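Local structure of RagB/SusD domain protein (Flavobacterium johnsoniae, 5J90) at residues Glu46-Leu51 with Asn86-Asp91; Gln41-Glu46 with Thr252-Thr257. The protein binds chitin and, as a SusD homolog encoded in a chitin utilization locus, probably captures chitin chains at the outer membrane. One frame throughout, in Å; residues are numbered along the deposited sequence.

Interaction 1. Residues Glu46-Leu51 with Asn86-Asp91; sequences EWVYQL and NGFIWD
F88 is the bump of this contact. Its ring reaches from helix 83-108 into a hollow on helix 46-54 lined by W47, V48 and L51. L51 lies over one ring face. Its CD1 sits 3.6 Å from the centroid of the F88 ring, over the face, a CH-pi contact. The L51 methyl leans to the rim, with CD1 3.3 Å from F88 CE1. W47 closes the far end of the hollow. Its chi1 of 66° sets CG between the backbone N and the carbonyl carbon. The indole CZ3 of W47 comes 3.3 Å from F88 CE2. The two ring planes are turned 83° apart. The helices belong to the largely helical SusD-like fold, and these short segments cross at 104° with their axes 8.8 Å apart. An alanine in place of F88 would probably open a gap between L51 and W47 and leave W47 CZ3 without its partner. V48 forms the hollow's remaining wall, with CG1 4.2 Å from F88 CD2. V48 CG2 also rests against one face of the W47 indole. Beside this apolar patch, a water donates to both L51 O (2.7 Å) and N86 OD1 (2.8 Å), and N76 also bonds N86 OD1.

Interaction 2. Residues Gln41-Glu46 with Thr252-Thr257; sequences QVLTPE and TNPIAT
E46 sets its CG anti to the carbonyl carbon (chi1 -56°), which lays CG against P254 and T257, 3.8 Å from T257 CB. The chain then bends at chi2 (91°), and this bend puts CD 4.0 Å from T257 OG1. T257 has its OG1 anti to its own carbonyl carbon, which sets that oxygen on the side of the E46 carboxylate. The two side chains cross at about a right angle. E46 OE2 is 3.6 Å from T257 OG1, a near approach without a hydrogen bond.

P254 is the knob between the two segments. Its CB meets E46 CB and CG, while its CG points at the backbone, 3.7 Å from V42 O. V42 O is buried here and finds no hydrogen-bonding partner. L43 adds a looser apolar touch, with CD2 4.2 Å from P254 CD.

Two waters join the segments in place of direct hydrogen bonds. One donates to L43 O (2.6 Å) and to T252 O (2.8 Å), bridging two backbone carbonyls. The other donates to Q41 OE1 and accepts from N253 ND2. N253 OD1 accepts from I255 N at 2.9 Å with an N-H...O angle of 162°, a capping bond in the turn that leads into helix 255-261. Thus N253 makes this capping bond with one amide atom and reaches Q41 through water with the other.

The loop 41-46 turns through a cis peptide before P45, the N-cap of helix 46-54. Y49 of that helix packs on P254 and I255. I327 of strand 326-328 touches Q41, L43 and N253.

In the fold
Interactions 1 and 2 lie on the same side of the chain's centre, with their own centres about 11 Å apart. Helix 46-54 joins them. E46 belongs to both segments, but it makes its contacts in interaction 2 and none across interaction 1. Y49 carries helix 46-54 onto interaction 2: its CB lies 3.2 Å from V42 O and 3.5 Å from P254 CG, and its CE2 is 3.6 Å from I255 CG1. V48 links the two contacts directly: its CG1, which touches F88, also lies 3.6 Å from V42 CG1. The helix is therefore packed between 83-108 and 255-261. A bound 1,2-ethanediol, probably from the crystallisation liquor, lies about 3 Å from the W47 side chain.

Interaction 1. Residues Glu46-Leu51 with Asn86-Asp91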
ATOM      1  N   GLU A  46      32.797  16.014  -1.416  1.00 14.59           N
ATOM      2  CA  GLU A  46      32.384  14.921  -2.287  1.00 14.20           C
ATOM      3  C   GLU A  46      32.019  13.661  -1.514  1.00 15.15           C
ATOM      4  O   GLU A  46      31.121  12.915  -1.931  1.00 14.45           O
ATOM      5  CB  GLU A  46      33.457  14.619  -3.335  1.00 14.06           C
ATOM      6  CG  GLU A  46      33.857  15.821  -4.193  1.00 16.11           C
ATOM      7  CD  GLU A  46      35.026  16.609  -3.622  1.00 19.84           C
ATOM      8  OE1 GLU A  46      35.293  16.512  -2.404  1.00 20.07           O
ATOM      9  OE2 GLU A  46      35.684  17.332  -4.404  1.00 22.97           O
ATOM     10  N   TRP A  47      32.701  13.424  -0.391  1.00 13.90           N
ATOM     11  CA  TRP A  47      32.421  12.238   0.404  1.00 12.29           C
ATOM     12  C   TRP A  47      31.018  12.281   0.996  1.00 10.85           C
ATOM     13  O   TRP A  47      30.414  11.237   1.235  1.00 13.41           O
ATOM     14  CB  TRP A  47      33.499  11.988   1.483  1.00 12.47           C
ATOM     15  CG  TRP A  47      33.592  13.011   2.585  1.00 14.23           C
ATOM     16  CD1 TRP A  47      34.441  14.083   2.649  1.00 18.00           C
ATOM     17  CD2 TRP A  47      32.836  13.029   3.798  1.00 15.26           C
ATOM     18  NE1 TRP A  47      34.238  14.775   3.819  1.00 18.43           N
ATOM     19  CE2 TRP A  47      33.263  14.149   4.543  1.00 17.09           C
ATOM     20  CE3 TRP A  47      31.834  12.209   4.327  1.00 19.08           C
ATOM     21  CZ2 TRP A  47      32.722  14.468   5.792  1.00 23.94           C
ATOM     22  CZ3 TRP A  47      31.291  12.531   5.564  1.00 23.69           C
ATOM     23  CH2 TRP A  47      31.741  13.649   6.283  1.00 25.46           C
ATOM     24  N   VAL A  48      30.493  13.484   1.229  1.00 12.47           N
ATOM     25  CA  VAL A  48      29.117  13.596   1.705  1.00 11.40           C
ATOM     26  C   VAL A  48      28.126  13.246   0.590  1.00 11.80           C
ATOM     27  O   VAL A  48      27.172  12.513   0.841  1.00 11.46           O
ATOM     28  CB  VAL A  48      28.797  14.968   2.332  1.00 11.51           C
ATOM     29  CG1 VAL A  48      27.316  15.055   2.683  1.00 12.64           C
ATOM     30  CG2 VAL A  48      29.648  15.189   3.592  1.00 16.59           C
ATOM     31  N   TYR A  49      28.335  13.740  -0.634  1.00 11.11           N
ATOM     32  CA  TYR A  49      27.465  13.319  -1.737  1.00 10.16           C
ATOM     33  C   TYR A  49      27.454  11.795  -1.877  1.00  9.33           C
ATOM     34  O   TYR A  49      26.405  11.179  -2.110  1.00  9.44           O
ATOM     35  CB  TYR A  49      27.841  13.969  -3.088  1.00  9.52           C
ATOM     36  CG  TYR A  49      26.940  13.405  -4.168  1.00 10.20           C
ATOM     37  CD1 TYR A  49      25.685  13.948  -4.394  1.00 10.74           C
ATOM     38  CD2 TYR A  49      27.294  12.268  -4.880  1.00 10.73           C
ATOM     39  CE1 TYR A  49      24.823  13.401  -5.331  1.00 10.03           C
ATOM     40  CE2 TYR A  49      26.442  11.712  -5.814  1.00  9.12           C
ATOM     41  CZ  TYR A  49      25.203  12.284  -6.036  1.00  9.17           C
ATOM     42  OH  TYR A  49      24.347  11.716  -6.959  1.00 10.72           O
ATOM     43  N   GLN A  50      28.627  11.181  -1.762  1.00  9.11           N
ATOM     44  CA  GLN A  50      28.729   9.744  -1.908  1.00  9.67           C
ATOM     45  C   GLN A  50      27.770   9.035  -0.946  1.00  9.87           C
ATOM     46  O   GLN A  50      27.177   8.023  -1.306  1.00 10.46           O
ATOM     47  CB  GLN A  50      30.175   9.289  -1.660  1.00 10.54           C
ATOM     48  CG  GLN A  50      30.422   7.837  -1.997  1.00 12.90           C
ATOM     49  CD  GLN A  50      31.853   7.422  -1.752  1.00 14.04           C
ATOM     50  OE1 GLN A  50      32.506   7.911  -0.826  1.00 15.16           O
ATOM     51  NE2 GLN A  50      32.346   6.509  -2.572  1.00 13.60           N
ATOM     52  N   LEU A  51      27.611   9.571   0.265  1.00  9.05           N
ATOM     53  CA  LEU A  51      26.714   8.963   1.257  1.00 10.02           C
ATOM     54  C   LEU A  51      25.258   9.429   1.112  1.00 11.17           C
ATOM     55  O   LEU A  51      24.323   8.666   1.356  1.00 10.59           O
ATOM     56  CB  LEU A  51      27.222   9.235   2.680  1.00 11.28           C
ATOM     57  CG  LEU A  51      28.609   8.657   2.967  1.00 13.53           C
ATOM     58  CD1 LEU A  51      29.088   9.146   4.325  1.00 17.57           C
ATOM     59  CD2 LEU A  51      28.568   7.145   2.929  1.00 15.23           C
ATOM     60  N   ASN A  86      23.321   6.179   5.704  1.00  9.86           N
ATOM     61  CA  ASN A  86      22.056   6.768   5.279  1.00 10.44           C
ATOM     62  C   ASN A  86      21.591   7.941   6.130  1.00  9.43           C
ATOM     63  O   ASN A  86      20.777   8.755   5.693  1.00  9.60           O
ATOM     64  CB  ASN A  86      20.986   5.679   5.170  1.00  8.94           C
ATOM     65  CG  ASN A  86      21.354   4.618   4.154  1.00  9.43           C
ATOM     66  OD1 ASN A  86      21.968   4.923   3.128  1.00 10.38           O
ATOM     67  ND2 ASN A  86      21.003   3.369   4.435  1.00  8.91           N
ATOM     68  N   GLY A  87      22.122   8.053   7.343  1.00  9.51           N
ATOM     69  CA  GLY A  87      21.826   9.197   8.183  1.00  9.31           C
ATOM     70  C   GLY A  87      22.206  10.522   7.545  1.00  9.92           C
ATOM     71  O   GLY A  87      21.576  11.540   7.810  1.00 10.59           O
ATOM     72  N   PHE A  88      23.223  10.508   6.690  1.00 10.08           N
ATOM     73  CA  PHE A  88      23.655  11.725   6.006  1.00 11.08           C
ATOM     74  C   PHE A  88      22.551  12.374   5.174  1.00  9.88           C
ATOM     75  O   PHE A  88      22.495  13.601   5.059  1.00  9.90           O
ATOM     76  CB  PHE A  88      24.875  11.443   5.121  1.00 11.88           C
ATOM     77  CG  PHE A  88      26.169  11.388   5.881  1.00 12.41           C
ATOM     78  CD1 PHE A  88      26.581  10.219   6.499  1.00 12.52           C
ATOM     79  CD2 PHE A  88      26.965  12.519   5.986  1.00 16.41           C
ATOM     80  CE1 PHE A  88      27.782  10.178   7.215  1.00 15.23           C
ATOM     81  CE2 PHE A  88      28.164  12.486   6.694  1.00 17.94           C
ATOM     82  CZ  PHE A  88      28.572  11.312   7.306  1.00 17.96           C
ATOM     83  N   ILE A  89      21.671  11.555   4.598  1.00  9.73           N
ATOM     84  CA  ILE A  89      20.585  12.074   3.768  1.00  9.41           C
ATOM     85  C   ILE A  89      19.711  13.009   4.592  1.00  8.55           C
ATOM     86  O   ILE A  89      19.431  14.146   4.206  1.00  9.84           O
ATOM     87  CB  ILE A  89      19.704  10.927   3.229  1.00  8.41           C
ATOM     88  CG1 ILE A  89      20.542   9.867   2.507  1.00  9.63           C
ATOM     89  CG2 ILE A  89      18.604  11.487   2.333  1.00 10.19           C
ATOM     90  CD1 ILE A  89      19.775   8.577   2.236  1.00 12.04           C
ATOM     91  N   TRP A  90      19.286  12.518   5.753  1.00  8.76           N
ATOM     92  CA  TRP A  90      18.406  13.272   6.625  1.00  9.22           C
ATOM     93  C   TRP A  90      19.136  14.478   7.214  1.00  8.84           C
ATOM     94  O   TRP A  90      18.637  15.611   7.182  1.00 10.06           O
ATOM     95  CB  TRP A  90      17.909  12.349   7.741  1.00  9.80           C
ATOM     96  CG  TRP A  90      16.909  12.947   8.679  1.00  8.83           C
ATOM     97  CD1 TRP A  90      17.154  13.780   9.736  1.00  9.64           C
ATOM     98  CD2 TRP A  90      15.498  12.719   8.669  1.00  8.83           C
ATOM     99  NE1 TRP A  90      15.973  14.098  10.374  1.00 10.38           N
ATOM    100  CE2 TRP A  90      14.941  13.456   9.736  1.00  9.30           C
ATOM    101  CE3 TRP A  90      14.645  11.964   7.854  1.00  9.43           C
ATOM    102  CZ2 TRP A  90      13.571  13.452  10.012  1.00  9.36           C
ATOM    103  CZ3 TRP A  90      13.287  11.965   8.130  1.00  9.49           C
ATOM    104  CH2 TRP A  90      12.766  12.708   9.188  1.00  9.41           C
ATOM    105  N   ASP A  91      20.328  14.239   7.750  1.00  9.99           N
ATOM    106  CA  ASP A  91      21.006  15.285   8.505  1.00 12.41           C
ATOM    107  C   ASP A  91      21.393  16.480   7.622  1.00 10.70           C
ATOM    108  O   ASP A  91      21.140  17.633   7.988  1.00 10.93           O
ATOM    109  CB  ASP A  91      22.191  14.705   9.288  1.00 12.27           C
ATOM    110  CG  ASP A  91      21.747  13.710  10.361  1.00 12.89           C
ATOM    111  OD1 ASP A  91      20.617  13.845  10.861  1.00 15.16           O
ATOM    112  OD2 ASP A  91      22.523  12.786  10.697  1.00 14.80           O
TER
HETATM  113  O   HOH W   1      23.883   6.010   1.405  1.00 10.05           O

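Interaction 2. Residues Gln41-Glu46 with Thr252-Thr257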
ATOM      1  N   GLN A  41      21.377  18.223  -3.929  1.00 10.92           N
ATOM      2  CA  GLN A  41      22.476  17.269  -3.940  1.00 10.28           C
ATOM      3  C   GLN A  41      23.649  17.967  -3.275  1.00 10.56           C
ATOM      4  O   GLN A  41      24.016  19.075  -3.670  1.00 13.65           O
ATOM      5  CB  GLN A  41      22.851  16.862  -5.365  1.00 10.80           C
ATOM      6  CG  GLN A  41      21.779  16.033  -6.023  1.00 11.26           C
ATOM      7  CD  GLN A  41      22.236  15.444  -7.334  1.00 11.20           C
ATOM      8  OE1 GLN A  41      23.113  15.989  -8.010  1.00 13.34           O
ATOM      9  NE2 GLN A  41      21.655  14.315  -7.704  1.00 11.87           N
ATOM     10  N   VAL A  42      24.226  17.349  -2.251  1.00 10.65           N
ATOM     11  CA  VAL A  42      25.334  17.990  -1.548  1.00 10.91           C
ATOM     12  C   VAL A  42      26.544  18.110  -2.465  1.00 11.28           C
ATOM     13  O   VAL A  42      27.116  17.111  -2.894  1.00 13.00           O
ATOM     14  CB  VAL A  42      25.698  17.243  -0.258  1.00 10.31           C
ATOM     15  CG1 VAL A  42      26.956  17.849   0.363  1.00 12.41           C
ATOM     16  CG2 VAL A  42      24.528  17.296   0.717  1.00 11.62           C
ATOM     17  N   LEU A  43      26.919  19.343  -2.788  1.00 11.21           N
ATOM     18  CA  LEU A  43      27.970  19.553  -3.774  1.00 13.91           C
ATOM     19  C   LEU A  43      29.356  19.373  -3.183  1.00 15.76           C
ATOM     20  O   LEU A  43      30.284  18.959  -3.886  1.00 17.63           O
ATOM     21  CB  LEU A  43      27.825  20.929  -4.423  1.00 13.65           C
ATOM     22  CG  LEU A  43      26.534  21.127  -5.213  1.00 12.46           C
ATOM     23  CD1 LEU A  43      26.559  22.468  -5.933  1.00 14.40           C
ATOM     24  CD2 LEU A  43      26.292  19.986  -6.195  1.00 13.35           C
ATOM     25  N   THR A  44      29.495  19.679  -1.896  1.00 12.47           N
ATOM     26  CA  THR A  44      30.776  19.537  -1.214  1.00 14.71           C
ATOM     27  C   THR A  44      30.557  19.301   0.281  1.00 15.79           C
ATOM     28  O   THR A  44      29.614  19.823   0.862  1.00 14.70           O
ATOM     29  CB  THR A  44      31.660  20.791  -1.439  1.00 17.11           C
ATOM     30  OG1 THR A  44      33.020  20.496  -1.084  1.00 20.47           O
ATOM     31  CG2 THR A  44      31.161  21.959  -0.608  1.00 16.16           C
ATOM     32  N   PRO A  45      31.420  18.490   0.908  1.00 16.92           N
ATOM     33  CA  PRO A  45      32.507  17.730   0.288  1.00 14.59           C
ATOM     34  C   PRO A  45      31.983  16.529  -0.501  1.00 14.48           C
ATOM     35  O   PRO A  45      30.856  16.080  -0.267  1.00 14.43           O
ATOM     36  CB  PRO A  45      33.332  17.260   1.491  1.00 18.88           C
ATOM     37  CG  PRO A  45      32.342  17.154   2.588  1.00 19.24           C
ATOM     38  CD  PRO A  45      31.311  18.232   2.354  1.00 16.69           C
ATOM     39  N   GLU A  46      32.797  16.014  -1.416  1.00 14.59           N
ATOM     40  CA  GLU A  46      32.384  14.921  -2.287  1.00 14.20           C
ATOM     41  C   GLU A  46      32.019  13.661  -1.514  1.00 15.15           C
ATOM     42  O   GLU A  46      31.121  12.915  -1.931  1.00 14.45           O
ATOM     43  CB  GLU A  46      33.457  14.619  -3.335  1.00 14.06           C
ATOM     44  CG  GLU A  46      33.857  15.821  -4.193  1.00 16.11           C
ATOM     45  CD  GLU A  46      35.026  16.609  -3.622  1.00 19.84           C
ATOM     46  OE1 GLU A  46      35.293  16.512  -2.404  1.00 20.07           O
ATOM     47  OE2 GLU A  46      35.684  17.332  -4.404  1.00 22.97           O
ATOM     48  N   THR A 252      32.617  21.483  -9.033  1.00 11.63           N
ATOM     49  CA  THR A 252      32.330  20.484 -10.046  1.00 11.72           C
ATOM     50  C   THR A 252      31.378  19.441  -9.427  1.00 12.01           C
ATOM     51  O   THR A 252      31.449  19.173  -8.224  1.00 13.53           O
ATOM     52  CB  THR A 252      33.643  19.823 -10.504  1.00 11.70           C
ATOM     53  OG1 THR A 252      34.464  20.820 -11.132  1.00 13.29           O
ATOM     54  CG2 THR A 252      33.399  18.699 -11.495  1.00 11.31           C
ATOM     55  N   ASN A 253      30.487  18.866 -10.237  1.00 11.01           N
ATOM     56  CA  ASN A 253      29.650  17.747  -9.789  1.00 10.03           C
ATOM     57  C   ASN A 253      30.520  16.742  -9.011  1.00 12.04           C
ATOM     58  O   ASN A 253      31.545  16.290  -9.520  1.00 11.30           O
ATOM     59  CB  ASN A 253      29.015  17.071 -11.010  1.00  8.74           C
ATOM     60  CG  ASN A 253      27.999  16.009 -10.638  1.00 10.27           C
ATOM     61  OD1 ASN A 253      28.205  15.231  -9.703  1.00 10.65           O
ATOM     62  ND2 ASN A 253      26.894  15.965 -11.381  1.00 11.48           N
ATOM     63  N   PRO A 254      30.130  16.404  -7.767  1.00 10.50           N
ATOM     64  CA  PRO A 254      31.010  15.566  -6.937  1.00 10.44           C
ATOM     65  C   PRO A 254      31.237  14.165  -7.502  1.00 10.27           C
ATOM     66  O   PRO A 254      32.210  13.498  -7.138  1.00 11.48           O
ATOM     67  CB  PRO A 254      30.275  15.499  -5.584  1.00 12.19           C
ATOM     68  CG  PRO A 254      28.864  15.874  -5.891  1.00 10.90           C
ATOM     69  CD  PRO A 254      28.943  16.863  -7.029  1.00 10.48           C
ATOM     70  N   ILE A 255      30.358  13.724  -8.398  1.00  9.31           N
ATOM     71  CA  ILE A 255      30.534  12.421  -9.022  1.00 10.83           C
ATOM     72  C   ILE A 255      31.840  12.344  -9.821  1.00 11.24           C
ATOM     73  O   ILE A 255      32.432  11.273  -9.941  1.00 11.47           O
ATOM     74  CB  ILE A 255      29.313  12.041  -9.895  1.00  9.56           C
ATOM     75  CG1 ILE A 255      28.047  11.960  -9.027  1.00 10.52           C
ATOM     76  CG2 ILE A 255      29.544  10.711 -10.595  1.00 12.53           C
ATOM     77  CD1 ILE A 255      26.771  11.858  -9.832  1.00 13.67           C
ATOM     78  N   ALA A 256      32.291  13.475 -10.365  1.00 11.01           N
ATOM     79  CA  ALA A 256      33.542  13.478 -11.124  1.00 12.25           C
ATOM     80  C   ALA A 256      34.705  12.976 -10.266  1.00 11.78           C
ATOM     81  O   ALA A 256      35.539  12.197 -10.735  1.00 12.95           O
ATOM     82  CB  ALA A 256      33.827  14.872 -11.661  1.00 11.47           C
ATOM     83  N   THR A 257      34.743  13.403  -9.008  1.00 11.88           N
ATOM     84  CA  THR A 257      35.776  12.967  -8.067  1.00 11.95           C
ATOM     85  C   THR A 257      35.570  11.515  -7.638  1.00 12.91           C
ATOM     86  O   THR A 257      36.501  10.710  -7.669  1.00 12.50           O
ATOM     87  CB  THR A 257      35.790  13.875  -6.828  1.00 13.64           C
ATOM     88  OG1 THR A 257      36.163  15.200  -7.222  1.00 16.03           O
ATOM     89  CG2 THR A 257      36.772  13.363  -5.776  1.00 13.93           C
TER
HETATM   90  O   HOH W   2      24.280  14.824 -10.303  1.00 11.15           O
HETATM   91  O   HOH W   3      32.246  19.017  -5.585  1.00 19.04           O